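Uncharacterized protein (Pyrococcus horikoshii, PDB 2CYJ) is of unknown function, a small single-domain protein of the DUF498/DUF598 family, related to Mth938. Local coordinates at residues R33-S38 with E51-Y56; S45-P50 with L74-S80; V63-G69 with E88-T94. All blocks are in the same frame, centred on the assembly; numbering follows the deposited sequence. Where two conformers were deposited one is given.

Interaction 1. Residues R33-S38 with E51-Y56; sequences RMKEIS and EELEKY
Glu52 lies extended (t,t) against Ile37 and across the entry to helix 36-42, the CB of Glu52 3.9 Å from Ile37 CG2, and its carboxylate collects four donors. Arg33, itself all-trans, meets it side-on in a bidentate salt bridge: Arg33 NE donates to Glu52 OE1 at 2.7 Å and Arg33 NH2 to Glu52 OE2 at 3.0 Å. Ser38 OG gives Glu52 OE2 a hydrogen bond of 2.6 Å, and Tyr56 OH, one turn further along, gives Glu52 OE1 another of 2.6 Å. The same Tyr56 OH accepts from Met34 N at 2.8 Å, near the plane of the ring, so the phenol relays between backbone and carboxylate. Met34 (-90/63) is the centre of an inverse gamma turn that leads from the end of strand 30-32 into helix 36-42; this buried charge cluster therefore joins the start of that helix to helix 50-54. The closest CA pair is Ile37 and Glu52, 5.4 Å apart. Apolar contacts border the polar group: Ile37 CD1 rests on Lys55 CG at 3.6 Å, and Met34 (m,t,m) brings CE to 3.3 Å from Lys55 CB and 4.3 Å from Tyr56 CE2. Arg33 NH1 has a second acid partner, Asp21, while Leu53, pointing away from 33-38, packs on Leu48 and Ile113 of strands 47-48 and 110-115.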
loop_
_atom_site.group_PDB
_atom_site.type_symbol
_atom_site.label_atom_id
_atom_site.label_comp_id
_atom_site.label_asym_id
_atom_site.label_seq_id
_atom_site.Cartn_x
_atom_site.Cartn_y
_atom_site.Cartn_z
ATOM N N ARG A 33 -5.487 3.166 5.725
ATOM C CA ARG A 33 -4.750 1.974 6.089
ATOM C C ARG A 33 -4.975 1.730 7.585
ATOM O O ARG A 33 -4.837 2.657 8.395
ATOM C CB ARG A 33 -3.252 2.160 5.827
ATOM C CG ARG A 33 -2.430 0.951 6.225
ATOM C CD ARG A 33 -0.937 1.220 6.284
ATOM N NE ARG A 33 -0.307 0.121 7.012
ATOM C CZ ARG A 33 0.859 0.189 7.643
ATOM N NH1 ARG A 33 1.568 1.310 7.643
ATOM N NH2 ARG A 33 1.288 -0.863 8.322
ATOM N N MET A 34 -5.323 0.500 7.959
ATOM C CA MET A 34 -5.554 0.197 9.368
ATOM C C MET A 34 -4.228 -0.251 9.975
ATOM O O MET A 34 -4.062 -1.379 10.443
ATOM C CB MET A 34 -6.582 -0.926 9.517
ATOM C CG MET A 34 -7.887 -0.577 8.834
ATOM S SD MET A 34 -9.224 -1.686 9.317
ATOM C CE MET A 34 -8.739 -3.115 8.500
ATOM N N LYS A 35 -3.278 0.671 9.976
ATOM C CA LYS A 35 -1.957 0.366 10.472
ATOM C C LYS A 35 -1.940 0.001 11.942
ATOM O O LYS A 35 -1.020 -0.683 12.401
ATOM C CB LYS A 35 -0.989 1.514 10.167
ATOM C CG LYS A 35 -1.137 2.765 10.984
ATOM C CD LYS A 35 -0.003 3.705 10.592
ATOM C CE LYS A 35 -0.034 4.977 11.383
ATOM N NZ LYS A 35 0.953 5.951 10.839
ATOM N N GLU A 36 -2.964 0.425 12.681
ATOM C CA GLU A 36 -3.033 0.089 14.095
ATOM C C GLU A 36 -3.006 -1.434 14.296
ATOM O O GLU A 36 -2.569 -1.916 15.336
ATOM C CB GLU A 36 -4.296 0.681 14.736
ATOM C CG GLU A 36 -5.614 0.254 14.099
ATOM C CD GLU A 36 -5.978 1.056 12.858
ATOM O OE1 GLU A 36 -5.191 1.934 12.439
ATOM O OE2 GLU A 36 -7.068 0.793 12.306
ATOM N N ILE A 37 -3.456 -2.204 13.309
ATOM C CA ILE A 37 -3.462 -3.657 13.467
ATOM C C ILE A 37 -2.062 -4.234 13.606
ATOM O O ILE A 37 -1.814 -5.109 14.439
ATOM C CB ILE A 37 -4.156 -4.355 12.291
ATOM C CG1 ILE A 37 -5.622 -3.926 12.256
ATOM C CG2 ILE A 37 -4.029 -5.885 12.433
ATOM C CD1 ILE A 37 -6.405 -4.412 11.047
ATOM N N SER A 38 -1.144 -3.752 12.782
ATOM C CA SER A 38 0.218 -4.237 12.856
ATOM C C SER A 38 0.866 -3.742 14.156
ATOM O O SER A 38 1.675 -4.450 14.753
ATOM C CB SER A 38 1.007 -3.801 11.614
ATOM O OG SER A 38 0.621 -4.577 10.483
ATOM N N GLU A 51 -2.062 -10.195 9.885
ATOM C CA GLU A 51 -3.369 -9.859 10.430
ATOM C C GLU A 51 -3.888 -8.586 9.775
ATOM O O GLU A 51 -5.091 -8.441 9.544
ATOM C CB GLU A 51 -3.290 -9.661 11.947
ATOM C CG GLU A 51 -3.038 -10.947 12.735
ATOM C CD GLU A 51 -1.566 -11.351 12.816
ATOM O OE1 GLU A 51 -0.698 -10.672 12.224
ATOM O OE2 GLU A 51 -1.276 -12.364 13.488
ATOM N N GLU A 52 -2.984 -7.655 9.479
ATOM C CA GLU A 52 -3.405 -6.426 8.833
ATOM C C GLU A 52 -3.664 -6.670 7.345
ATOM O O GLU A 52 -4.706 -6.281 6.821
ATOM C CB GLU A 52 -2.358 -5.309 8.986
ATOM C CG GLU A 52 -2.836 -4.003 8.320
ATOM C CD GLU A 52 -1.803 -2.892 8.242
ATOM O OE1 GLU A 52 -2.029 -1.953 7.446
ATOM O OE2 GLU A 52 -0.784 -2.941 8.960
ATOM N N LEU A 53 -2.720 -7.314 6.661
ATOM C CA LEU A 53 -2.880 -7.553 5.230
ATOM C C LEU A 53 -4.160 -8.302 4.862
ATOM O O LEU A 53 -4.792 -8.009 3.851
ATOM C CB LEU A 53 -1.661 -8.301 4.679
ATOM C CG LEU A 53 -1.642 -8.614 3.179
ATOM C CD1 LEU A 53 -1.847 -7.334 2.360
ATOM C CD2 LEU A 53 -0.317 -9.266 2.831
ATOM N N GLU A 54 -4.552 -9.263 5.683
ATOM C CA GLU A 54 -5.749 -10.037 5.406
ATOM C C GLU A 54 -6.991 -9.159 5.303
ATOM O O GLU A 54 -7.920 -9.491 4.567
ATOM C CB GLU A 54 -5.928 -11.110 6.492
ATOM C CG GLU A 54 -7.066 -12.109 6.253
ATOM C CD GLU A 54 -8.420 -11.627 6.754
ATOM O OE1 GLU A 54 -8.469 -10.668 7.554
ATOM O OE2 GLU A 54 -9.443 -12.230 6.358
ATOM N N LYS A 55 -7.007 -8.037 6.024
ATOM C CA LYS A 55 -8.159 -7.135 5.981
ATOM C C LYS A 55 -8.323 -6.476 4.616
ATOM O O LYS A 55 -9.398 -5.971 4.302
ATOM C CB LYS A 55 -8.048 -6.019 7.035
ATOM C CG LYS A 55 -7.922 -6.480 8.477
ATOM C CD LYS A 55 -9.124 -7.300 8.896
ATOM C CE LYS A 55 -9.021 -7.687 10.355
ATOM N NZ LYS A 55 -10.236 -8.407 10.810
ATOM N N TYR A 56 -7.270 -6.492 3.800
ATOM C CA TYR A 56 -7.328 -5.849 2.491
ATOM C C TYR A 56 -7.627 -6.818 1.368
ATOM O O TYR A 56 -7.658 -6.418 0.205
ATOM C CB TYR A 56 -6.018 -5.117 2.205
ATOM C CG TYR A 56 -5.605 -4.194 3.324
ATOM C CD1 TYR A 56 -4.271 -4.084 3.701
ATOM C CD2 TYR A 56 -6.556 -3.469 4.045
ATOM C CE1 TYR A 56 -3.886 -3.280 4.782
ATOM C CE2 TYR A 56 -6.179 -2.658 5.124
ATOM C CZ TYR A 56 -4.845 -2.575 5.483
ATOM O OH TYR A 56 -4.468 -1.791 6.543
#

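Interaction 2. Residues S45-P50 with L74-S80; sequences SHKLDP and LSLLPES
A short parallel beta pairing joins strand 47-48 to strand 75-76, a two-stranded sheet beside the main mixed sheet, and each strand runs straight into a helix. Lys47 pairs with Ser75 (CA-CA 5.3 Å) and Leu48 with Leu76 (4.9 Å). The hydrogen bonds alternate as parallel strands require: Ser75 N to His46 O at 3.1 Å, Leu48 N to Ser75 O at 3.0 Å, Leu77 N to Leu48 O at 3.1 Å. Leu48 O also accepts from Ser80 OG (m rotamer) at 2.8 Å, so the first turn of helix 78-83 is tied to the end of strand 47-48. Lys47 and Ser75 share one face, where a water accepts from Lys47 NZ at 3.1 Å and lies 2.7 Å from Ser75 OG. On the other face Leu48 CB packs 4.0 Å from Leu76 CD2. Leu77 leans back over the first strand, its CD1 3.6 Å from Asp49 CB and its CD2 3.8 Å from Lys47 CB, and Pro50 CG sits 3.8 Å from Glu79 CB. Asp49 (chi1 p) is the N-cap of helix 50-54, its OD1 taking the hydrogen of Glu52 N; Leu77 holds the N-cap position of helix 78-83. Leu48 touches Leu53 of helix 50-54 and Ile113 of strand 110-115, while Asp49 and Leu77 touch His42 of helix 36-42.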
loop_
_atom_site.group_PDB
_atom_site.type_symbol
_atom_site.label_atom_id
_atom_site.label_comp_id
_atom_site.label_asym_id
_atom_site.label_seq_id
_atom_site.Cartn_x
_atom_site.Cartn_y
_atom_site.Cartn_z
ATOM N N SER A 45 3.963 -0.396 13.100
ATOM C CA SER A 45 3.433 -0.879 11.831
ATOM C C SER A 45 4.537 -0.926 10.787
ATOM O O SER A 45 4.277 -1.186 9.614
ATOM C CB SER A 45 2.303 0.028 11.345
ATOM O OG SER A 45 1.216 -0.005 12.246
ATOM N N HIS A 46 5.763 -0.664 11.242
ATOM C CA HIS A 46 6.971 -0.672 10.412
ATOM C C HIS A 46 7.163 -2.053 9.805
ATOM O O HIS A 46 7.978 -2.255 8.898
ATOM C CB HIS A 46 8.191 -0.360 11.273
ATOM C CG HIS A 46 8.927 0.874 10.861
ATOM N ND1 HIS A 46 10.256 1.077 11.163
ATOM C CD2 HIS A 46 8.515 1.988 10.210
ATOM C CE1 HIS A 46 10.630 2.261 10.716
ATOM N NE2 HIS A 46 9.593 2.835 10.134
ATOM N N LYS A 47 6.428 -3.007 10.363
ATOM C CA LYS A 47 6.446 -4.389 9.922
ATOM C C LYS A 47 4.984 -4.730 9.685
ATOM O O LYS A 47 4.262 -5.079 10.619
ATOM C CB LYS A 47 7.017 -5.289 11.019
ATOM C CG LYS A 47 8.446 -4.962 11.418
ATOM C CD LYS A 47 9.418 -5.271 10.296
ATOM C CE LYS A 47 10.843 -4.918 10.699
ATOM N NZ LYS A 47 11.815 -5.213 9.611
ATOM N N LEU A 48 4.550 -4.616 8.434
ATOM C CA LEU A 48 3.160 -4.889 8.091
ATOM C C LEU A 48 2.906 -6.379 8.283
ATOM O O LEU A 48 3.487 -7.210 7.584
ATOM C CB LEU A 48 2.886 -4.451 6.649
ATOM C CG LEU A 48 1.408 -4.168 6.358
ATOM C CD1 LEU A 48 1.289 -3.190 5.193
ATOM C CD2 LEU A 48 0.670 -5.471 6.087
ATOM N N ASP A 49 2.045 -6.727 9.233
ATOM C CA ASP A 49 1.838 -8.143 9.481
ATOM C C ASP A 49 0.649 -8.772 8.769
ATOM O O ASP A 49 -0.198 -8.081 8.204
ATOM C CB ASP A 49 1.825 -8.444 10.993
ATOM C CG ASP A 49 0.598 -7.932 11.702
ATOM O OD1 ASP A 49 -0.457 -7.756 11.062
ATOM O OD2 ASP A 49 0.688 -7.736 12.934
ATOM N N PRO A 50 0.585 -10.109 8.770
ATOM C CA PRO A 50 -0.529 -10.762 8.085
ATOM C C PRO A 50 -1.922 -10.451 8.589
ATOM O O PRO A 50 -2.866 -10.443 7.808
ATOM C CB PRO A 50 -0.162 -12.247 8.163
ATOM C CG PRO A 50 0.643 -12.337 9.407
ATOM C CD PRO A 50 1.509 -11.102 9.345
ATOM N N LEU A 74 9.310 0.804 5.822
ATOM C CA LEU A 74 8.291 -0.200 6.096
ATOM C C LEU A 74 8.562 -1.446 5.268
ATOM O O LEU A 74 9.092 -1.363 4.169
ATOM C CB LEU A 74 6.903 0.330 5.725
ATOM C CG LEU A 74 5.774 -0.707 5.772
ATOM C CD1 LEU A 74 5.596 -1.207 7.191
ATOM C CD2 LEU A 74 4.484 -0.092 5.250
ATOM N N SER A 75 8.207 -2.610 5.786
ATOM C CA SER A 75 8.383 -3.814 4.995
ATOM C C SER A 75 7.352 -4.843 5.402
ATOM O O SER A 75 6.842 -4.805 6.522
ATOM C CB SER A 75 9.788 -4.390 5.164
ATOM O OG SER A 75 9.980 -4.876 6.474
ATOM N N LEU A 76 7.031 -5.735 4.471
ATOM C CA LEU A 76 6.089 -6.818 4.721
ATOM C C LEU A 76 6.808 -7.913 5.490
ATOM O O LEU A 76 7.932 -8.283 5.140
ATOM C CB LEU A 76 5.605 -7.429 3.404
ATOM C CG LEU A 76 4.672 -6.642 2.489
ATOM C CD1 LEU A 76 4.519 -7.374 1.166
ATOM C CD2 LEU A 76 3.325 -6.473 3.172
ATOM N N LEU A 77 6.174 -8.437 6.531
ATOM C CA LEU A 77 6.786 -9.523 7.279
ATOM C C LEU A 77 6.752 -10.751 6.374
ATOM O O LEU A 77 5.973 -10.814 5.421
ATOM C CB LEU A 77 6.007 -9.801 8.564
ATOM C CG LEU A 77 6.242 -8.831 9.722
ATOM C CD1 LEU A 77 5.347 -9.205 10.888
ATOM C CD2 LEU A 77 7.714 -8.878 10.138
ATOM N N PRO A 78 7.612 -11.739 6.645
ATOM C CA PRO A 78 7.634 -12.952 5.824
ATOM C C PRO A 78 6.261 -13.630 5.731
ATOM O O PRO A 78 5.861 -14.106 4.666
ATOM C CB PRO A 78 8.666 -13.819 6.538
ATOM C CG PRO A 78 9.639 -12.797 7.058
ATOM C CD PRO A 78 8.718 -11.737 7.620
ATOM N N GLU A 79 5.544 -13.654 6.852
ATOM C CA GLU A 79 4.223 -14.270 6.925
ATOM C C GLU A 79 3.223 -13.507 6.058
ATOM O O GLU A 79 2.269 -14.087 5.539
ATOM C CB GLU A 79 3.752 -14.302 8.382
ATOM C CG GLU A 79 4.841 -14.722 9.374
ATOM C CD GLU A 79 5.972 -13.700 9.475
ATOM O OE1 GLU A 79 5.696 -12.540 9.834
ATOM O OE2 GLU A 79 7.133 -14.058 9.193
ATOM N N SER A 80 3.440 -12.206 5.891
ATOM C CA SER A 80 2.544 -11.416 5.055
ATOM C C SER A 80 2.815 -11.777 3.608
ATOM O O SER A 80 1.890 -11.954 2.810
ATOM C CB SER A 80 2.775 -9.925 5.272
ATOM O OG SER A 80 2.467 -9.584 6.607
HETATM O O HOH W 1 11.136 -2.792 7.830
#

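Interaction 3. Residues V63-G69 with E88-T94; sequences VLLVGTG and EVIEKPT. With SO4 (sulfate ion), chain C.
Glu88 opens the edge strand of the mixed five-stranded sheet, where 88-92 runs parallel to 63-68, the axes 4.7 Å apart at an angle of 8°; helix 78-83 lies in the connection between them. Glu88 O accepts from Leu64 N at 2.8 Å, and the Glu88 carboxylate forms a salt bridge with Lys108. Val89 pairs with Leu64 (CA-CA 4.9 Å), its CG2 4.3 Å from Leu64 CB, on the face that Leu76 covers. Ile90 bonds in both directions, N to Leu64 O at 2.9 Å and O from Val66 N at 2.7 Å; on the face toward helix 94-104 its CB meets Leu65 CD2 at 3.5 Å and its CD1 meets Val63 CG1 at 3.9 Å. Glu91, beside Val66 on the Leu76 face, has its CG 4.1 Å from Val66 CB and accepts from Leu76 N through OE2. Lys92 N donates to Val66 O at 3.0 Å and Lys92 O accepts from Thr68 N at 2.9 Å; its NZ makes weak hydrogen bonds to a sulfate ion, probably from the crystallisation liquor. Pro93 is the N-cap residue of helix 94-104. Gly67 leaves room for Thr94, because a CB there would clash with Thr94 OG1. At Gly69 the angles 104/155 call for glycine, since a CB would jam against Thr68 O. Thr94 N donates to Gly69 O at 2.8 Å, while Thr94 OG1, also hydrogen-bonded to His115 O, accepts from Gly69 N at 2.9 Å.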
loop_
_atom_site.group_PDB
_atom_site.type_symbol
_atom_site.label_atom_id
_atom_site.label_comp_id
_atom_site.label_asym_id
_atom_site.label_seq_id
_atom_site.Cartn_x
_atom_site.Cartn_y
_atom_site.Cartn_z
ATOM N N VAL A 63 -1.508 -8.029 -8.539
ATOM C CA VAL A 63 -0.327 -7.393 -7.999
ATOM C C VAL A 63 -0.572 -6.704 -6.674
ATOM O O VAL A 63 -1.574 -6.010 -6.533
ATOM C CB VAL A 63 0.156 -6.288 -8.976
ATOM C CG1 VAL A 63 1.384 -5.572 -8.416
ATOM C CG2 VAL A 63 0.449 -6.876 -10.349
ATOM N N LEU A 64 0.318 -6.926 -5.709
ATOM C CA LEU A 64 0.270 -6.204 -4.437
ATOM C C LEU A 64 1.455 -5.245 -4.534
ATOM O O LEU A 64 2.611 -5.672 -4.663
ATOM C CB LEU A 64 0.469 -7.107 -3.208
ATOM C CG LEU A 64 0.675 -6.286 -1.916
ATOM C CD1 LEU A 64 -0.595 -5.511 -1.549
ATOM C CD2 LEU A 64 1.087 -7.200 -0.778
ATOM N N LEU A 65 1.160 -3.949 -4.504
ATOM C CA LEU A 65 2.185 -2.915 -4.583
ATOM C C LEU A 65 2.237 -2.180 -3.254
ATOM O O LEU A 65 1.235 -1.633 -2.789
ATOM C CB LEU A 65 1.867 -1.944 -5.727
ATOM C CG LEU A 65 2.817 -0.763 -6.004
ATOM C CD1 LEU A 65 2.498 0.394 -5.070
ATOM C CD2 LEU A 65 4.263 -1.212 -5.885
ATOM N N VAL A 66 3.406 -2.186 -2.630
ATOM C CA VAL A 66 3.562 -1.513 -1.351
ATOM C C VAL A 66 4.524 -0.339 -1.438
ATOM O O VAL A 66 5.667 -0.503 -1.872
ATOM C CB VAL A 66 4.090 -2.481 -0.248
ATOM C CG1 VAL A 66 4.157 -1.767 1.106
ATOM C CG2 VAL A 66 3.186 -3.713 -0.146
ATOM N N GLY A 67 4.031 0.840 -1.062
ATOM C CA GLY A 67 4.842 2.049 -0.987
ATOM C C GLY A 67 5.358 1.960 0.443
ATOM O O GLY A 67 4.609 2.160 1.411
ATOM N N THR A 68 6.648 1.662 0.573
ATOM C CA THR A 68 7.276 1.419 1.866
ATOM C C THR A 68 7.687 2.623 2.685
ATOM O O THR A 68 8.472 2.493 3.627
ATOM C CB THR A 68 8.499 0.520 1.650
ATOM O OG1 THR A 68 9.380 1.162 0.722
ATOM C CG2 THR A 68 8.072 -0.837 1.074
ATOM N N GLY A 69 7.130 3.780 2.347
ATOM C CA GLY A 69 7.478 5.005 3.031
ATOM C C GLY A 69 8.384 5.798 2.112
ATOM O O GLY A 69 9.044 5.236 1.240
ATOM N N GLU A 88 2.050 -11.129 -7.770
ATOM C CA GLU A 88 3.234 -10.362 -8.141
ATOM C C GLU A 88 3.311 -9.343 -7.000
ATOM O O GLU A 88 2.349 -8.622 -6.752
ATOM C CB GLU A 88 3.012 -9.689 -9.500
ATOM C CG GLU A 88 4.157 -8.810 -9.998
ATOM C CD GLU A 88 3.952 -8.349 -11.430
ATOM O OE1 GLU A 88 2.925 -8.718 -12.040
ATOM O OE2 GLU A 88 4.818 -7.617 -11.949
ATOM N N VAL A 89 4.428 -9.317 -6.278
ATOM C CA VAL A 89 4.570 -8.418 -5.138
ATOM C C VAL A 89 5.722 -7.445 -5.316
ATOM O O VAL A 89 6.871 -7.839 -5.522
ATOM C CB VAL A 89 4.747 -9.227 -3.832
ATOM C CG1 VAL A 89 4.947 -8.293 -2.643
ATOM C CG2 VAL A 89 3.514 -10.113 -3.611
ATOM N N ILE A 90 5.395 -6.165 -5.222
ATOM C CA ILE A 90 6.354 -5.094 -5.417
ATOM C C ILE A 90 6.435 -4.217 -4.170
ATOM O O ILE A 90 5.410 -3.755 -3.661
ATOM C CB ILE A 90 5.908 -4.204 -6.583
ATOM C CG1 ILE A 90 5.613 -5.060 -7.817
ATOM C CG2 ILE A 90 6.996 -3.166 -6.901
ATOM C CD1 ILE A 90 4.987 -4.272 -8.956
ATOM N N GLU A 91 7.647 -3.989 -3.682
ATOM C CA GLU A 91 7.852 -3.141 -2.514
ATOM C C GLU A 91 8.908 -2.107 -2.870
ATOM O O GLU A 91 10.069 -2.459 -3.087
ATOM C CB GLU A 91 8.327 -3.970 -1.323
ATOM C CG GLU A 91 7.324 -4.984 -0.818
ATOM C CD GLU A 91 7.759 -5.602 0.495
ATOM O OE1 GLU A 91 8.064 -6.814 0.517
ATOM O OE2 GLU A 91 7.805 -4.873 1.508
ATOM N N LYS A 92 8.503 -0.841 -2.932
ATOM C CA LYS A 92 9.415 0.254 -3.267
ATOM C C LYS A 92 9.109 1.499 -2.454
ATOM O O LYS A 92 7.977 1.679 -2.005
ATOM C CB LYS A 92 9.278 0.648 -4.742
ATOM C CG LYS A 92 9.615 -0.451 -5.736
ATOM C CD LYS A 92 11.065 -0.839 -5.643
ATOM C CE LYS A 92 11.320 -2.100 -6.445
ATOM N NZ LYS A 92 12.766 -2.436 -6.465
ATOM N N PRO A 93 10.114 2.374 -2.249
ATOM C CA PRO A 93 9.877 3.607 -1.492
ATOM C C PRO A 93 8.675 4.290 -2.154
ATOM O O PRO A 93 8.464 4.196 -3.368
ATOM C CB PRO A 93 11.189 4.364 -1.648
ATOM C CG PRO A 93 12.204 3.223 -1.658
ATOM C CD PRO A 93 11.542 2.229 -2.591
ATOM N N THR A 94 7.906 5.000 -1.344
ATOM C CA THR A 94 6.662 5.565 -1.801
ATOM C C THR A 94 6.567 6.405 -3.049
ATOM O O THR A 94 5.641 6.197 -3.834
ATOM C CB THR A 94 5.981 6.249 -0.621
ATOM O OG1 THR A 94 5.661 5.234 0.332
ATOM C CG2 THR A 94 4.689 6.958 -1.039
HETATM S S SO4 C . 13.629 -0.863 -9.185
HETATM O O1 SO4 C . 12.283 -1.461 -9.140
HETATM O O2 SO4 C . 13.922 -0.460 -10.574
HETATM O O3 SO4 C . 13.666 0.302 -8.284
HETATM O O4 SO4 C . 14.631 -1.844 -8.730
#

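From the N terminus, the chain leaves strand 30-32 and enters helix 36-42; interaction 1 closes the loop that returns through strand 47-48 to helix 50-54. Interaction 2 starts within that loop and ends beyond it, at 74-80, so the two cross; Ser38 OG bonded to Asp49 N and Arg33 NH2 bonded to Ser45 O join them directly. Interaction 3 opens after interaction 1 has closed and crosses interaction 2, since 74-80 lies between its strands. It joins two strands of the mixed sheet; Leu74 N to Thr68 O, Leu76 N to Glu91 OE2 and Leu53 on Leu64 tie the helices and two-stranded sheet of interactions 1 and 2 to it.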